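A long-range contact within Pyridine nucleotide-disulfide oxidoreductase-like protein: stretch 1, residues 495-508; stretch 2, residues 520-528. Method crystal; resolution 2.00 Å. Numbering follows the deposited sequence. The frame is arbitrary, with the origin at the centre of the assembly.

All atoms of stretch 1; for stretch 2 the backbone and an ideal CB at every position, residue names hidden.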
ATOM      1  N   ASP A 495      10.215  -0.613  17.208  1.00 23.49           N
ATOM      2  CA  ASP A 495       9.612  -0.833  18.504  1.00 24.50           C
ATOM      3  C   ASP A 495       9.154   0.534  19.007  1.00 25.07           C
ATOM      4  O   ASP A 495       9.916   1.519  18.954  1.00 22.45           O
ATOM      5  CB  ASP A 495      10.632  -1.400  19.449  1.00 26.62           C
ATOM      6  CG  ASP A 495      11.102  -2.797  19.040  1.00 32.14           C
ATOM      7  OD1 ASP A 495      10.287  -3.577  18.476  1.00 32.21           O
ATOM      8  OD2 ASP A 495      12.288  -3.097  19.286  1.00 28.47           O
ATOM      9  N   ILE A 496       7.944   0.565  19.564  1.00 23.56           N
ATOM     10  CA  ILE A 496       7.348   1.801  20.074  1.00 21.84           C
ATOM     11  C   ILE A 496       7.051   1.626  21.542  1.00 21.42           C
ATOM     12  O   ILE A 496       6.280   0.718  21.891  1.00 21.95           O
ATOM     13  CB  ILE A 496       6.062   2.202  19.309  1.00 20.56           C
ATOM     14  CG1 ILE A 496       6.408   2.385  17.841  1.00 20.88           C
ATOM     15  CG2 ILE A 496       5.496   3.552  19.822  1.00 19.82           C
ATOM     16  CD1 ILE A 496       5.338   2.858  16.905  1.00 21.53           C
ATOM     17  N   TYR A 497       7.660   2.484  22.393  1.00 20.56           N
ATOM     18  CA  TYR A 497       7.472   2.368  23.855  1.00 21.43           C
ATOM     19  C   TYR A 497       6.883   3.678  24.321  1.00 20.66           C
ATOM     20  O   TYR A 497       7.414   4.708  24.016  1.00 23.84           O
ATOM     21  CB  TYR A 497       8.770   2.099  24.597  1.00 21.74           C
ATOM     22  CG  TYR A 497       9.426   0.832  24.107  1.00 26.65           C
ATOM     23  CD1 TYR A 497       8.966  -0.445  24.507  1.00 25.67           C
ATOM     24  CD2 TYR A 497      10.477   0.895  23.190  1.00 32.64           C
ATOM     25  CE1 TYR A 497       9.589  -1.601  24.058  1.00 27.44           C
ATOM     26  CE2 TYR A 497      11.104  -0.270  22.707  1.00 35.87           C
ATOM     27  CZ  TYR A 497      10.656  -1.508  23.151  1.00 33.71           C
ATOM     28  OH  TYR A 497      11.301  -2.601  22.637  1.00 32.94           O
ATOM     29  N   GLY A 498       5.793   3.633  25.062  1.00 18.91           N
ATOM     30  CA  GLY A 498       5.165   4.826  25.554  1.00 20.04           C
ATOM     31  C   GLY A 498       5.296   5.019  27.069  1.00 24.05           C
ATOM     32  O   GLY A 498       6.327   4.693  27.664  1.00 22.11           O
ATOM     33  N   ARG A 499       4.224   5.544  27.681  1.00 23.08           N
ATOM     34  CA  ARG A 499       4.187   5.746  29.129  1.00 27.24           C
ATOM     35  C   ARG A 499       4.530   4.450  29.886  1.00 26.00           C
ATOM     36  O   ARG A 499       4.047   3.369  29.567  1.00 23.26           O
ATOM     37  CB  ARG A 499       2.832   6.290  29.625  1.00 25.95           C
ATOM     38  CG  ARG A 499       2.499   7.679  29.136  1.00 30.59           C
ATOM     39  CD  ARG A 499       1.210   8.193  29.810  1.00 33.50           C
ATOM     40  NE  ARG A 499       1.119   9.611  29.565  1.00 37.19           N
ATOM     41  CZ  ARG A 499       1.894  10.571  30.128  1.00 46.97           C
ATOM     42  NH1 ARG A 499       2.869  10.269  31.002  1.00 54.66           N
ATOM     43  NH2 ARG A 499       1.708  11.857  29.795  1.00 41.16           N
ATOM     44  N   GLY A 500       5.340   4.599  30.920  1.00 26.78           N
ATOM     45  CA  GLY A 500       5.813   3.460  31.682  1.00 28.77           C
ATOM     46  C   GLY A 500       6.624   2.473  30.901  1.00 30.97           C
ATOM     47  O   GLY A 500       6.697   1.337  31.298  1.00 32.76           O
ATOM     48  N   GLY A 501       7.224   2.875  29.790  1.00 27.62           N
ATOM     49  CA  GLY A 501       7.920   1.911  28.927  1.00 29.68           C
ATOM     50  C   GLY A 501       7.078   0.834  28.245  1.00 30.40           C
ATOM     51  O   GLY A 501       7.639  -0.078  27.611  1.00 33.21           O
ATOM     52  N   LYS A 502       5.744   0.924  28.360  1.00 30.63           N
ATOM     53  CA  LYS A 502       4.804   0.034  27.657  1.00 30.51           C
ATOM     54  C   LYS A 502       4.976  -0.017  26.080  1.00 31.29           C
ATOM     55  O   LYS A 502       4.943   1.019  25.376  1.00 25.36           O
ATOM     56  CB  LYS A 502       3.400   0.519  27.943  1.00 39.92           C
ATOM     57  CG  LYS A 502       2.329  -0.542  27.749  1.00 53.01           C
ATOM     58  CD  LYS A 502       0.949  -0.152  28.311  1.00 66.16           C
ATOM     59  CE  LYS A 502       0.068   0.559  27.274  1.00 70.69           C
ATOM     60  NZ  LYS A 502      -0.907   1.527  27.861  1.00 65.25           N
ATOM     61  N   SER A 503       5.107  -1.236  25.553  1.00 25.87           N
ATOM     62  CA  SER A 503       5.276  -1.487  24.131  1.00 25.59           C
ATOM     63  C   SER A 503       3.961  -1.442  23.365  1.00 27.04           C
ATOM     64  O   SER A 503       2.981  -2.152  23.696  1.00 26.70           O
ATOM     65  CB  SER A 503       5.899  -2.844  23.880  1.00 24.47           C
ATOM     66  OG  SER A 503       5.642  -3.131  22.495  1.00 22.45           O
ATOM     67  N   LEU A 504       3.928  -0.654  22.309  1.00 24.29           N
ATOM     68  CA  LEU A 504       2.674  -0.548  21.533  1.00 24.98           C
ATOM     69  C   LEU A 504       2.275  -1.942  21.041  1.00 26.25           C
ATOM     70  O   LEU A 504       1.088  -2.352  21.111  1.00 23.39           O
ATOM     71  CB  LEU A 504       2.811   0.438  20.351  1.00 23.62           C
ATOM     72  CG  LEU A 504       1.538   0.654  19.507  1.00 23.59           C
ATOM     73  CD1 LEU A 504       0.368   1.092  20.372  1.00 23.65           C
ATOM     74  CD2 LEU A 504       1.761   1.663  18.417  1.00 23.78           C
ATOM     75  N   ASP A 505       3.273  -2.667  20.554  1.00 25.10           N
ATOM     76  CA  ASP A 505       2.964  -3.931  19.925  1.00 29.58           C
ATOM     77  C   ASP A 505       2.503  -4.968  20.932  1.00 24.48           C
ATOM     78  O   ASP A 505       1.630  -5.751  20.671  1.00 26.88           O
ATOM     79  CB  ASP A 505       4.123  -4.470  19.080  1.00 32.69           C
ATOM     80  CG  ASP A 505       3.681  -5.615  18.202  1.00 34.76           C
ATOM     81  OD1 ASP A 505       2.680  -5.466  17.455  1.00 33.62           O
ATOM     82  OD2 ASP A 505       4.298  -6.691  18.328  1.00 36.19           O
ATOM     83  N   ASP A 506       3.092  -4.977  22.093  1.00 29.10           N
ATOM     84  CA  ASP A 506       2.629  -5.901  23.131  1.00 30.03           C
ATOM     85  C   ASP A 506       1.194  -5.598  23.506  1.00 29.68           C
ATOM     86  O   ASP A 506       0.364  -6.504  23.555  1.00 25.65           O
ATOM     87  CB  ASP A 506       3.522  -5.843  24.339  1.00 31.85           C
ATOM     88  CG  ASP A 506       4.951  -6.309  24.033  1.00 31.03           C
ATOM     89  OD1 ASP A 506       5.187  -7.074  23.063  1.00 39.06           O
ATOM     90  OD2 ASP A 506       5.865  -5.884  24.778  1.00 45.11           O
ATOM     91  N   LYS A 507       0.863  -4.316  23.697  1.00 29.46           N
ATOM     92  CA  LYS A 507      -0.564  -3.956  23.912  1.00 24.99           C
ATOM     93  C   LYS A 507      -1.446  -4.507  22.774  1.00 23.33           C
ATOM     94  O   LYS A 507      -2.478  -5.152  22.997  1.00 21.89           O
ATOM     95  CB  LYS A 507      -0.717  -2.450  23.974  1.00 26.37           C
ATOM     96  CG  LYS A 507      -2.093  -1.923  24.368  1.00 25.12           C
ATOM     97  CD  LYS A 507      -2.153  -0.413  24.306  1.00 23.09           C
ATOM     98  CE  LYS A 507      -3.593   0.087  24.321  1.00 21.65           C
ATOM     99  NZ  LYS A 507      -3.693   1.563  24.080  1.00 21.37           N
ATOM    100  N   TRP A 508      -1.044  -4.248  21.542  1.00 23.33           N
ATOM    101  CA  TRP A 508      -1.812  -4.651  20.386  1.00 23.62           C
ATOM    102  C   TRP A 508      -2.065  -6.169  20.350  1.00 24.38           C
ATOM    103  O   TRP A 508      -3.153  -6.618  20.067  1.00 28.06           O
ATOM    104  CB  TRP A 508      -1.000  -4.331  19.129  1.00 26.36           C
ATOM    105  CG  TRP A 508      -1.849  -4.037  17.978  1.00 25.41           C
ATOM    106  CD1 TRP A 508      -2.224  -4.886  16.988  1.00 25.88           C
ATOM    107  CD2 TRP A 508      -2.433  -2.755  17.678  1.00 23.22           C
ATOM    108  NE1 TRP A 508      -2.995  -4.209  16.061  1.00 24.33           N
ATOM    109  CE2 TRP A 508      -3.114  -2.896  16.445  1.00 20.91           C
ATOM    110  CE3 TRP A 508      -2.383  -1.503  18.293  1.00 22.95           C
ATOM    111  CZ2 TRP A 508      -3.761  -1.872  15.858  1.00 18.91           C
ATOM    112  CZ3 TRP A 508      -3.051  -0.459  17.675  1.00 23.60           C
ATOM    113  CH2 TRP A 508      -3.714  -0.645  16.495  1.00 19.73           C
ATOM    114  N   UNK A 520      -4.506   6.977  16.719  1.00 18.33           N
ATOM    115  CA  UNK A 520      -3.713   7.107  17.993  1.00 18.44           C
ATOM    116  C   UNK A 520      -4.157   6.029  18.971  1.00 17.95           C
ATOM    117  O   UNK A 520      -5.213   5.403  18.775  1.00 21.43           O
ATOM    118  CB  UNK A 520      -3.890   8.488  18.626  1.00 18.44           C
ATOM    119  N   UNK A 521      -3.392   5.841  20.046  1.00 17.92           N
ATOM    120  CA  UNK A 521      -3.601   4.807  21.077  1.00 17.89           C
ATOM    121  C   UNK A 521      -3.197   5.341  22.496  1.00 17.65           C
ATOM    122  O   UNK A 521      -2.191   6.123  22.691  1.00 16.02           O
ATOM    123  CB  UNK A 521      -2.790   3.557  20.729  1.00 17.89           C
ATOM    124  N   UNK A 522      -3.972   4.888  23.464  1.00 15.78           N
ATOM    125  CA  UNK A 522      -3.764   5.232  24.851  1.00 16.80           C
ATOM    126  C   UNK A 522      -2.457   4.700  25.362  1.00 16.57           C
ATOM    127  O   UNK A 522      -2.102   3.526  25.124  1.00 16.12           O
ATOM    128  CB  UNK A 522      -4.915   4.707  25.712  1.00 16.80           C
ATOM    129  N   UNK A 523      -1.763   5.557  26.088  1.00 15.96           N
ATOM    130  CA  UNK A 523      -0.355   5.273  26.556  1.00 17.79           C
ATOM    131  C   UNK A 523       0.741   5.842  25.697  1.00 16.62           C
ATOM    132  O   UNK A 523       1.889   5.710  26.038  1.00 19.61           O
ATOM    133  CB  UNK A 523      -0.129   3.762  26.640  1.00 17.79           C
ATOM    134  N   UNK A 524       0.370   6.506  24.597  1.00 16.60           N
ATOM    135  CA  UNK A 524       1.244   6.920  23.483  1.00 16.65           C
ATOM    136  C   UNK A 524       0.894   8.298  23.082  1.00 15.70           C
ATOM    137  O   UNK A 524       0.496   8.523  21.952  1.00 15.18           O
ATOM    138  CB  UNK A 524       1.132   5.979  22.282  1.00 16.65           C
ATOM    139  N   UNK A 525       1.037   9.258  24.059  1.00 16.74           N
ATOM    140  CA  UNK A 525       0.690  10.667  23.850  1.00 17.91           C
ATOM    141  C   UNK A 525       1.514  11.267  22.749  1.00 16.38           C
ATOM    142  O   UNK A 525       2.662  10.884  22.579  1.00 15.88           O
ATOM    143  CB  UNK A 525       0.880  11.473  25.136  1.00 17.91           C
ATOM    144  N   UNK A 526       0.916  12.205  22.000  1.00 14.18           N
ATOM    145  CA  UNK A 526       1.605  12.887  20.941  1.00 14.91           C
ATOM    146  C   UNK A 526       2.126  12.004  19.850  1.00 14.24           C
ATOM    147  O   UNK A 526       2.977  12.421  19.099  1.00 16.07           O
ATOM    148  CB  UNK A 526       2.769  13.687  21.529  1.00 14.91           C
ATOM    149  N   UNK A 527       1.547  10.837  19.667  1.00 14.93           N
ATOM    150  CA  UNK A 527       1.912   9.944  18.532  1.00 16.58           C
ATOM    151  C   UNK A 527       0.668   9.769  17.751  1.00 15.72           C
ATOM    152  O   UNK A 527      -0.393   9.482  18.312  1.00 13.61           O
ATOM    153  CB  UNK A 527       2.479   8.595  18.977  1.00 16.58           C
ATOM    154  N   UNK A 528       0.800   9.908  16.438  1.00 16.66           N
ATOM    155  CA  UNK A 528      -0.266   9.646  15.513  1.00 14.58           C
ATOM    156  C   UNK A 528       0.198   8.855  14.323  1.00 13.70           C
ATOM    157  O   UNK A 528       1.356   8.923  13.987  1.00 14.22           O
ATOM    158  CB  UNK A 528      -0.900  10.960  15.053  1.00 14.58           C
TER

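Positions 520, 526 and 528 lie out of reach of stretch 1, which sets no rule there. They hold Cys-520, Asn-526 and Phe-528; at 526 the positive phi by itself favours Gly, Asn or Asp.

At 521 the CB points toward stretch 1, 4.0 Å from both Lys-507 NZ and Leu-504 CD1. An ammonium beside a methyl suits a short side chain, perhaps one with an acceptor. Ser, Thr, Ala or Cys would be plausible. It is Ser-521: its OG accepts from Lys-507 NZ at 2.9 Å.

Position 522 points sideways, with angles (-64/136) typical of the second residue of a type II turn. Its carbonyl O already takes a hydrogen bond from Lys-507 NZ (2.7 Å), so the backbone does the main work and the side chain is loosely specified; with two lysine amines nearby, Asn, Asp, Gln or Glu would fit well. The residue is Asn-522. Water 1 donates to its OD1 (2.7 Å) and accepts from Lys-502 NZ (2.9 Å), and more weakly from Lys-507 NZ (3.2 Å), tying the three side chains together.

Position 523 is the most restrictive. At phi/psi 96/-2 a CB would jam against the preceding carbonyl O, and it would sit 2.7 Å from Lys-502 NZ, a clash. The backbone angles alone call for glycine; the clash, with the end of a flexible chain, is a softer argument. Gly-523 is found, third residue of a type II turn spanning 521 to 524. Its O accepts from Arg-499 N (2.9 Å, 162°) and lies 3.4 Å from Gly-498 CA in a CA-H...O contact.

At 524 the CB points sideways and stands 5.3 Å from both Leu-504 CD1 and Gly-498 CA, leaving room for a long side chain to turn inward among Ile-496, Gly-498, Lys-502 and Leu-504. Phe, Leu or Met could enter. Phe-524 does, with chi1 m. Leu-504 CD1 lies over one ring face, 3.9 Å from the centroid in a CH-pi contact; Lys-507 CD approaches the edge, 4.1 Å from Phe-524 CE1; and Ile-496 CG2 packs 4.0 Å from Phe-524 CD2.

Position 525 points toward stretch 1, near the arginine head group. Its phi of -61 admits proline, but small apolar chains or an acid or amide facing the guanidinium would also suit. Pro-525 brings CG to 4.0 Å from Arg-499 NE.

The CB at 527 points toward stretch 1 but across a gap, so a branched or longer apolar chain is wanted: Leu, Ile or Met. Leu-527 spans it, CD2 reaching 4.0 Å from Ile-496 CG2.

Stretch 2 (520-528) CSNGFPNLF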
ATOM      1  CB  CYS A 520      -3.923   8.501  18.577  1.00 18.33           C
ATOM      2  SG  CYS A 520      -5.660   8.774  19.028  1.00 21.85           S
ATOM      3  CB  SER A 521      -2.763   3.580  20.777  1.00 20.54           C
ATOM      4  OG  SER A 521      -3.328   2.394  21.353  1.00 24.10           O
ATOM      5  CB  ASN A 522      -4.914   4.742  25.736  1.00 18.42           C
ATOM      6  CG  ASN A 522      -4.666   5.063  27.183  1.00 19.73           C
ATOM      7  OD1 ASN A 522      -4.244   4.189  27.855  1.00 16.81           O
ATOM      8  ND2 ASN A 522      -4.752   6.368  27.610  1.00 20.08           N
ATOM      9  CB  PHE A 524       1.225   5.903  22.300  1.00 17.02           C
ATOM     10  CG  PHE A 524       1.547   4.481  22.753  1.00 19.13           C
ATOM     11  CD1 PHE A 524       0.546   3.679  23.272  1.00 17.81           C
ATOM     12  CD2 PHE A 524       2.830   4.025  22.754  1.00 21.03           C
ATOM     13  CE1 PHE A 524       0.791   2.425  23.748  1.00 18.19           C
ATOM     14  CE2 PHE A 524       3.126   2.754  23.228  1.00 23.45           C
ATOM     15  CZ  PHE A 524       2.097   1.949  23.741  1.00 20.42           C
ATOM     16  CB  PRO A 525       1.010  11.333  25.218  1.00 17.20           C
ATOM     17  CG  PRO A 525       2.076  10.474  25.791  1.00 17.93           C
ATOM     18  CD  PRO A 525       1.863   9.101  25.276  1.00 16.08           C
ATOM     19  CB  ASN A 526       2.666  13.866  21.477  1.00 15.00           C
ATOM     20  CG  ASN A 526       2.040  15.084  22.113  1.00 16.99           C
ATOM     21  OD1 ASN A 526       0.821  15.117  22.338  1.00 19.63           O
ATOM     22  ND2 ASN A 526       2.873  16.114  22.411  1.00 16.71           N
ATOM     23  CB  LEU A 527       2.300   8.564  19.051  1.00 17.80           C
ATOM     24  CG  LEU A 527       2.547   7.466  18.005  1.00 18.14           C
ATOM     25  CD1 LEU A 527       3.750   7.777  17.090  1.00 18.22           C
ATOM     26  CD2 LEU A 527       2.681   6.098  18.671  1.00 17.73           C
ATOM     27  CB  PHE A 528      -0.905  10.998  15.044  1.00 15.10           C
ATOM     28  CG  PHE A 528      -1.573  11.761  16.160  1.00 13.85           C
ATOM     29  CD1 PHE A 528      -2.939  11.528  16.493  1.00 14.48           C
ATOM     30  CD2 PHE A 528      -0.892  12.724  16.838  1.00 13.84           C
ATOM     31  CE1 PHE A 528      -3.524  12.273  17.498  1.00 16.44           C
ATOM     32  CE2 PHE A 528      -1.486  13.445  17.894  1.00 13.21           C
ATOM     33  CZ  PHE A 528      -2.793  13.261  18.169  1.00 15.14           C
TER
HETATM   34  O   HOH W   1      -3.782   1.622  27.275  1.00 30.61           O
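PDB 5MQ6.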